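Local coordinates for lipase aflb (Neosartorya fumigata, PDB 6IDY), which probably hydrolyses the ester bonds of lipids as an alpha/beta-hydrolase-type lipase, and carries a bound calcium ion, at residues A[109-120]-A[140-149]. Residues are numbered along the deposited sequence; the frame is centred on the assembly and turned at random.
Sequences DLNSIHNRNPSP and ENALRAAIHI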
ATOM      1  N   ASP A 109      15.696 -10.528   0.272  1.00 46.74           N
ATOM      2  CA  ASP A 109      16.470  -9.361   0.714  1.00 46.06           C
ATOM      3  C   ASP A 109      15.712  -8.034   0.606  1.00 45.44           C
ATOM      4  O   ASP A 109      15.902  -7.167   1.456  1.00 43.85           O
ATOM      5  CB  ASP A 109      17.822  -9.282  -0.016  1.00 49.60           C
ATOM      6  CG  ASP A 109      18.778 -10.429   0.280  1.00 69.36           C
ATOM      7  OD1 ASP A 109      18.734 -10.969   1.412  1.00 71.19           O
ATOM      8  OD2 ASP A 109      19.584 -10.775  -0.615  1.00 79.15           O
ATOM      9  N   LEU A 110      14.830  -7.894  -0.408  1.00 40.00           N
ATOM     10  CA  LEU A 110      14.019  -6.687  -0.630  1.00 38.59           C
ATOM     11  C   LEU A 110      12.993  -6.437   0.492  1.00 37.30           C
ATOM     12  O   LEU A 110      12.547  -5.303   0.655  1.00 35.28           O
ATOM     13  CB  LEU A 110      13.278  -6.736  -1.988  1.00 39.45           C
ATOM     14  CG  LEU A 110      14.054  -7.144  -3.248  1.00 46.66           C
ATOM     15  CD1 LEU A 110      13.116  -7.276  -4.431  1.00 47.11           C
ATOM     16  CD2 LEU A 110      15.197  -6.167  -3.567  1.00 50.55           C
ATOM     17  N   ASN A 111      12.608  -7.492   1.240  1.00 32.02           N
ATOM     18  CA  ASN A 111      11.623  -7.399   2.324  1.00 30.74           C
ATOM     19  C   ASN A 111      12.248  -7.240   3.714  1.00 33.42           C
ATOM     20  O   ASN A 111      11.526  -7.107   4.699  1.00 32.39           O
ATOM     21  CB  ASN A 111      10.674  -8.601   2.289  1.00 27.30           C
ATOM     22  CG  ASN A 111       9.803  -8.643   1.068  1.00 37.87           C
ATOM     23  OD1 ASN A 111       9.424  -7.619   0.505  1.00 29.84           O
ATOM     24  ND2 ASN A 111       9.451  -9.833   0.636  1.00 32.90           N
ATOM     25  N   SER A 112      13.583  -7.228   3.783  1.00 29.39           N
ATOM     26  CA  SER A 112      14.337  -7.110   5.025  1.00 28.96           C
ATOM     27  C   SER A 112      13.965  -5.885   5.875  1.00 31.11           C
ATOM     28  O   SER A 112      13.756  -4.789   5.350  1.00 29.56           O
ATOM     29  CB  SER A 112      15.835  -7.114   4.736  1.00 31.60           C
ATOM     30  OG  SER A 112      16.600  -6.874   5.904  1.00 41.00           O
ATOM     31  N   ILE A 113      13.863  -6.107   7.191  1.00 26.97           N
ATOM     32  CA  ILE A 113      13.621  -5.070   8.196  1.00 26.01           C
ATOM     33  C   ILE A 113      14.950  -4.879   8.961  1.00 30.07           C
ATOM     34  O   ILE A 113      14.991  -4.182   9.971  1.00 29.70           O
ATOM     35  CB  ILE A 113      12.386  -5.365   9.118  1.00 28.27           C
ATOM     36  CG1 ILE A 113      12.596  -6.594  10.041  1.00 28.80           C
ATOM     37  CG2 ILE A 113      11.095  -5.494   8.298  1.00 28.80           C
ATOM     38  CD1 ILE A 113      11.792  -6.564  11.363  1.00 30.44           C
ATOM     39  N   HIS A 114      16.036  -5.490   8.445  1.00 27.40           N
ATOM     40  CA  HIS A 114      17.377  -5.456   9.029  1.00 28.88           C
ATOM     41  C   HIS A 114      18.428  -4.888   8.064  1.00 32.78           C
ATOM     42  O   HIS A 114      19.540  -5.400   7.981  1.00 32.32           O
ATOM     43  CB  HIS A 114      17.776  -6.854   9.548  1.00 30.88           C
ATOM     44  CG  HIS A 114      16.826  -7.406  10.566  1.00 34.64           C
ATOM     45  ND1 HIS A 114      16.650  -6.793  11.798  1.00 36.66           N
ATOM     46  CD2 HIS A 114      16.023  -8.492  10.500  1.00 36.33           C
ATOM     47  CE1 HIS A 114      15.746  -7.521  12.433  1.00 35.83           C
ATOM     48  NE2 HIS A 114      15.346  -8.557  11.696  1.00 36.14           N
ATOM     49  N   ASN A 115      18.069  -3.808   7.348  1.00 29.92           N
ATOM     50  CA  ASN A 115      18.961  -3.126   6.409  1.00 29.55           C
ATOM     51  C   ASN A 115      20.049  -2.382   7.166  1.00 33.34           C
ATOM     52  O   ASN A 115      19.813  -1.919   8.282  1.00 32.56           O
ATOM     53  CB  ASN A 115      18.175  -2.165   5.529  1.00 27.71           C
ATOM     54  CG  ASN A 115      17.090  -2.839   4.726  1.00 33.99           C
ATOM     55  OD1 ASN A 115      17.346  -3.474   3.699  1.00 27.04           O
ATOM     56  ND2 ASN A 115      15.855  -2.724   5.185  1.00 20.81           N
ATOM     57  N   ARG A 116      21.243  -2.288   6.576  1.00 31.25           N
ATOM     58  CA  ARG A 116      22.380  -1.619   7.212  1.00 32.17           C
ATOM     59  C   ARG A 116      22.639  -0.280   6.538  1.00 36.32           C
ATOM     60  O   ARG A 116      23.292  -0.203   5.495  1.00 36.55           O
ATOM     61  CB  ARG A 116      23.624  -2.532   7.240  1.00 33.66           C
ATOM     62  CG  ARG A 116      23.397  -3.889   7.929  1.00 48.45           C
ATOM     63  CD  ARG A 116      23.532  -3.814   9.442  1.00 65.18           C
ATOM     64  NE  ARG A 116      23.002  -5.007  10.109  1.00 76.35           N
ATOM     65  CZ  ARG A 116      21.791  -5.093  10.656  1.00 87.85           C
ATOM     66  NH1 ARG A 116      20.963  -4.052  10.625  1.00 72.37           N
ATOM     67  NH2 ARG A 116      21.399  -6.217  11.241  1.00 72.72           N
ATOM     68  N   ASN A 117      22.051   0.766   7.116  1.00 33.40           N
ATOM     69  CA  ASN A 117      22.096   2.132   6.612  1.00 34.01           C
ATOM     70  C   ASN A 117      22.981   3.021   7.488  1.00 39.83           C
ATOM     71  O   ASN A 117      22.958   2.871   8.710  1.00 39.56           O
ATOM     72  CB  ASN A 117      20.669   2.698   6.507  1.00 33.04           C
ATOM     73  CG  ASN A 117      19.763   1.873   5.627  1.00 39.72           C
ATOM     74  OD1 ASN A 117      20.108   1.528   4.493  1.00 28.24           O
ATOM     75  ND2 ASN A 117      18.584   1.533   6.135  1.00 25.09           N
ATOM     76  N   PRO A 118      23.769   3.947   6.895  1.00 38.48           N
ATOM     77  CA  PRO A 118      24.653   4.788   7.720  1.00 39.48           C
ATOM     78  C   PRO A 118      23.914   5.810   8.573  1.00 43.57           C
ATOM     79  O   PRO A 118      22.775   6.159   8.269  1.00 41.61           O
ATOM     80  CB  PRO A 118      25.555   5.473   6.687  1.00 42.09           C
ATOM     81  CG  PRO A 118      24.731   5.523   5.448  1.00 46.02           C
ATOM     82  CD  PRO A 118      23.918   4.257   5.454  1.00 40.78           C
ATOM     83  N   SER A 119      24.570   6.291   9.642  1.00 42.35           N
ATOM     84  CA  SER A 119      24.028   7.319  10.533  1.00 42.34           C
ATOM     85  C   SER A 119      23.803   8.616   9.727  1.00 46.03           C
ATOM     86  O   SER A 119      24.660   8.962   8.911  1.00 45.34           O
ATOM     87  CB  SER A 119      24.990   7.581  11.685  1.00 46.74           C
ATOM     88  OG  SER A 119      26.221   8.085  11.194  1.00 57.65           O
ATOM     89  N   PRO A 120      22.656   9.316   9.886  1.00 43.70           N
ATOM     90  CA  PRO A 120      22.443  10.540   9.094  1.00 44.05           C
ATOM     91  C   PRO A 120      23.335  11.690   9.548  1.00 50.22           C
ATOM     92  O   PRO A 120      23.669  11.787  10.732  1.00 49.96           O
ATOM     93  CB  PRO A 120      20.958  10.851   9.304  1.00 44.65           C
ATOM     94  CG  PRO A 120      20.631  10.254  10.620  1.00 48.82           C
ATOM     95  CD  PRO A 120      21.513   9.044  10.785  1.00 44.82           C
ATOM     96  N   GLU A 140      15.798   4.203  17.291  1.00 29.19           N
ATOM     97  CA  GLU A 140      16.326   4.710  16.019  1.00 29.62           C
ATOM     98  C   GLU A 140      16.875   3.598  15.109  1.00 34.29           C
ATOM     99  O   GLU A 140      16.601   3.611  13.907  1.00 34.04           O
ATOM    100  CB  GLU A 140      17.375   5.812  16.252  1.00 31.35           C
ATOM    101  CG  GLU A 140      17.904   6.450  14.975  1.00 38.74           C
ATOM    102  CD  GLU A 140      18.823   7.648  15.125  1.00 56.63           C
ATOM    103  OE1 GLU A 140      19.486   7.775  16.182  1.00 52.98           O
ATOM    104  OE2 GLU A 140      18.882   8.465  14.178  1.00 50.84           O
ATOM    105  N   ASN A 141      17.621   2.637  15.683  1.00 31.31           N
ATOM    106  CA  ASN A 141      18.208   1.527  14.932  1.00 31.46           C
ATOM    107  C   ASN A 141      17.145   0.675  14.233  1.00 33.13           C
ATOM    108  O   ASN A 141      17.346   0.304  13.083  1.00 33.57           O
ATOM    109  CB  ASN A 141      19.163   0.683  15.802  1.00 34.97           C
ATOM    110  CG  ASN A 141      18.533  -0.170  16.887  1.00 64.58           C
ATOM    111  OD1 ASN A 141      17.409   0.057  17.349  1.00 56.18           O
ATOM    112  ND2 ASN A 141      19.267  -1.183  17.325  1.00 63.08           N
ATOM    113  N   ALA A 142      16.006   0.420  14.904  1.00 27.66           N
ATOM    114  CA  ALA A 142      14.877  -0.333  14.350  1.00 27.09           C
ATOM    115  C   ALA A 142      14.165   0.471  13.246  1.00 30.49           C
ATOM    116  O   ALA A 142      13.803  -0.102  12.221  1.00 30.23           O
ATOM    117  CB  ALA A 142      13.893  -0.698  15.457  1.00 27.41           C
ATOM    118  N   LEU A 143      13.978   1.794  13.450  1.00 26.37           N
ATOM    119  CA  LEU A 143      13.338   2.682  12.471  1.00 25.29           C
ATOM    120  C   LEU A 143      14.179   2.760  11.187  1.00 28.66           C
ATOM    121  O   LEU A 143      13.641   2.581  10.093  1.00 26.89           O
ATOM    122  CB  LEU A 143      13.137   4.102  13.049  1.00 25.02           C
ATOM    123  CG  LEU A 143      12.105   4.279  14.163  1.00 29.22           C
ATOM    124  CD1 LEU A 143      12.310   5.592  14.873  1.00 29.29           C
ATOM    125  CD2 LEU A 143      10.679   4.218  13.623  1.00 30.89           C
ATOM    126  N   ARG A 144      15.501   3.010  11.332  1.00 24.98           N
ATOM    127  CA  ARG A 144      16.433   3.124  10.207  1.00 25.31           C
ATOM    128  C   ARG A 144      16.607   1.789   9.462  1.00 28.51           C
ATOM    129  O   ARG A 144      16.719   1.792   8.232  1.00 28.14           O
ATOM    130  CB  ARG A 144      17.791   3.663  10.695  1.00 26.69           C
ATOM    131  CG  ARG A 144      18.707   4.183   9.584  1.00 33.66           C
ATOM    132  CD  ARG A 144      20.152   4.274  10.045  1.00 38.87           C
ATOM    133  NE  ARG A 144      20.329   5.228  11.141  1.00 48.02           N
ATOM    134  CZ  ARG A 144      21.381   5.256  11.952  1.00 66.84           C
ATOM    135  NH1 ARG A 144      22.368   4.381  11.803  1.00 60.72           N
ATOM    136  NH2 ARG A 144      21.453   6.157  12.919  1.00 55.53           N
ATOM    137  N   ALA A 145      16.625   0.655  10.198  1.00 24.58           N
ATOM    138  CA  ALA A 145      16.796  -0.677   9.596  1.00 24.54           C
ATOM    139  C   ALA A 145      15.607  -1.119   8.723  1.00 27.10           C
ATOM    140  O   ALA A 145      15.764  -2.014   7.894  1.00 25.51           O
ATOM    141  CB  ALA A 145      17.107  -1.722  10.664  1.00 25.38           C
ATOM    142  N   ALA A 146      14.435  -0.470   8.886  1.00 24.36           N
ATOM    143  CA  ALA A 146      13.227  -0.756   8.102  1.00 23.34           C
ATOM    144  C   ALA A 146      13.350  -0.206   6.671  1.00 26.87           C
ATOM    145  O   ALA A 146      12.625  -0.647   5.779  1.00 25.76           O
ATOM    146  CB  ALA A 146      12.010  -0.158   8.786  1.00 23.14           C
ATOM    147  N   ILE A 147      14.275   0.747   6.456  1.00 23.63           N
ATOM    148  CA  ILE A 147      14.467   1.396   5.159  1.00 23.11           C
ATOM    149  C   ILE A 147      15.373   0.586   4.250  1.00 27.82           C
ATOM    150  O   ILE A 147      16.536   0.365   4.575  1.00 28.33           O
ATOM    151  CB  ILE A 147      14.962   2.865   5.297  1.00 25.64           C
ATOM    152  CG1 ILE A 147      14.155   3.647   6.365  1.00 25.36           C
ATOM    153  CG2 ILE A 147      14.941   3.574   3.932  1.00 25.84           C
ATOM    154  CD1 ILE A 147      14.833   4.911   6.914  1.00 27.84           C
ATOM    155  N   HIS A 148      14.851   0.176   3.095  1.00 24.33           N
ATOM    156  CA  HIS A 148      15.657  -0.523   2.110  1.00 24.59           C
ATOM    157  C   HIS A 148      16.122   0.507   1.094  1.00 27.25           C
ATOM    158  O   HIS A 148      15.316   1.022   0.317  1.00 26.68           O
ATOM    159  CB  HIS A 148      14.897  -1.674   1.430  1.00 25.31           C
ATOM    160  CG  HIS A 148      15.769  -2.461   0.502  1.00 29.48           C
ATOM    161  ND1 HIS A 148      16.506  -3.541   0.950  1.00 32.21           N
ATOM    162  CD2 HIS A 148      16.045  -2.255  -0.806  1.00 31.56           C
ATOM    163  CE1 HIS A 148      17.167  -3.987  -0.107  1.00 32.19           C
ATOM    164  NE2 HIS A 148      16.928  -3.242  -1.185  1.00 32.25           N
ATOM    165  N   ILE A 149      17.416   0.840   1.144  1.00 23.05           N
ATOM    166  CA  ILE A 149      18.045   1.790   0.232  1.00 22.20           C
ATOM    167  C   ILE A 149      18.789   0.984  -0.843  1.00 27.58           C
ATOM    168  O   ILE A 149      19.805   0.356  -0.533  1.00 27.68           O
ATOM    169  CB  ILE A 149      18.969   2.807   0.965  1.00 24.30           C
ATOM    170  CG1 ILE A 149      18.178   3.625   2.016  1.00 23.46           C
ATOM    171  CG2 ILE A 149      19.675   3.731  -0.045  1.00 23.95           C
ATOM    172  CD1 ILE A 149      19.030   4.469   2.979  1.00 27.62           C
TER
HETATM  173  O   HOH W   1      13.483  -2.704  11.673  1.00 24.50           O
HETATM  174  O   HOH W   2      19.404  -0.492   2.846  1.00 25.78           O
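N115 and N117, two asparagines separated by a single residue on an extended loop, bind the backbone turn that leads from helix 140-145 into strand 147-148, and illustrate how side-chain amides can hold the main chain where a helix passes into a strand. ND2 of N117 gives one hydrogen to R144 O and the other to I147 O, each at 2.8 Å. Both acceptors lie in the plane of the amide, which fixes its rotation. I147 N reaches R144 O from the opposite face of that carbonyl. N115 grips A145 O twice, its backbone N lying on a lone pair at 3.0 Å and its ND2 at 2.8 Å. The other end of this amide, OD1, accepts from H148 ND1 (2.9 Å) over a bent path of 139°; the histidine ring stands 74° from the amide plane.

Toward P120 the grip slackens. R144, its chain bent at chi3 (-63°), lays its guanidinium against S119 CA, 3.4 Å from the plane, while NH1 makes a weak bond to N117 O and E140 OE2 forms a long salt bridge at the edge. Two waters also bridge the segments, I113 O to A142 O and N117 OD1 to I149 N. The contact ties the loop after helix 96-103 to 147-148, an edge strand of the mostly parallel sheet, consistent with an alpha/beta-hydrolase fold. Hydroxyls of Y214 and Y218 (helix 205-223) hydrogen-bond E140 OE2 and P118 O respectively; antiparallel strand 190-195 brings W194's ring nearly parallel against H148.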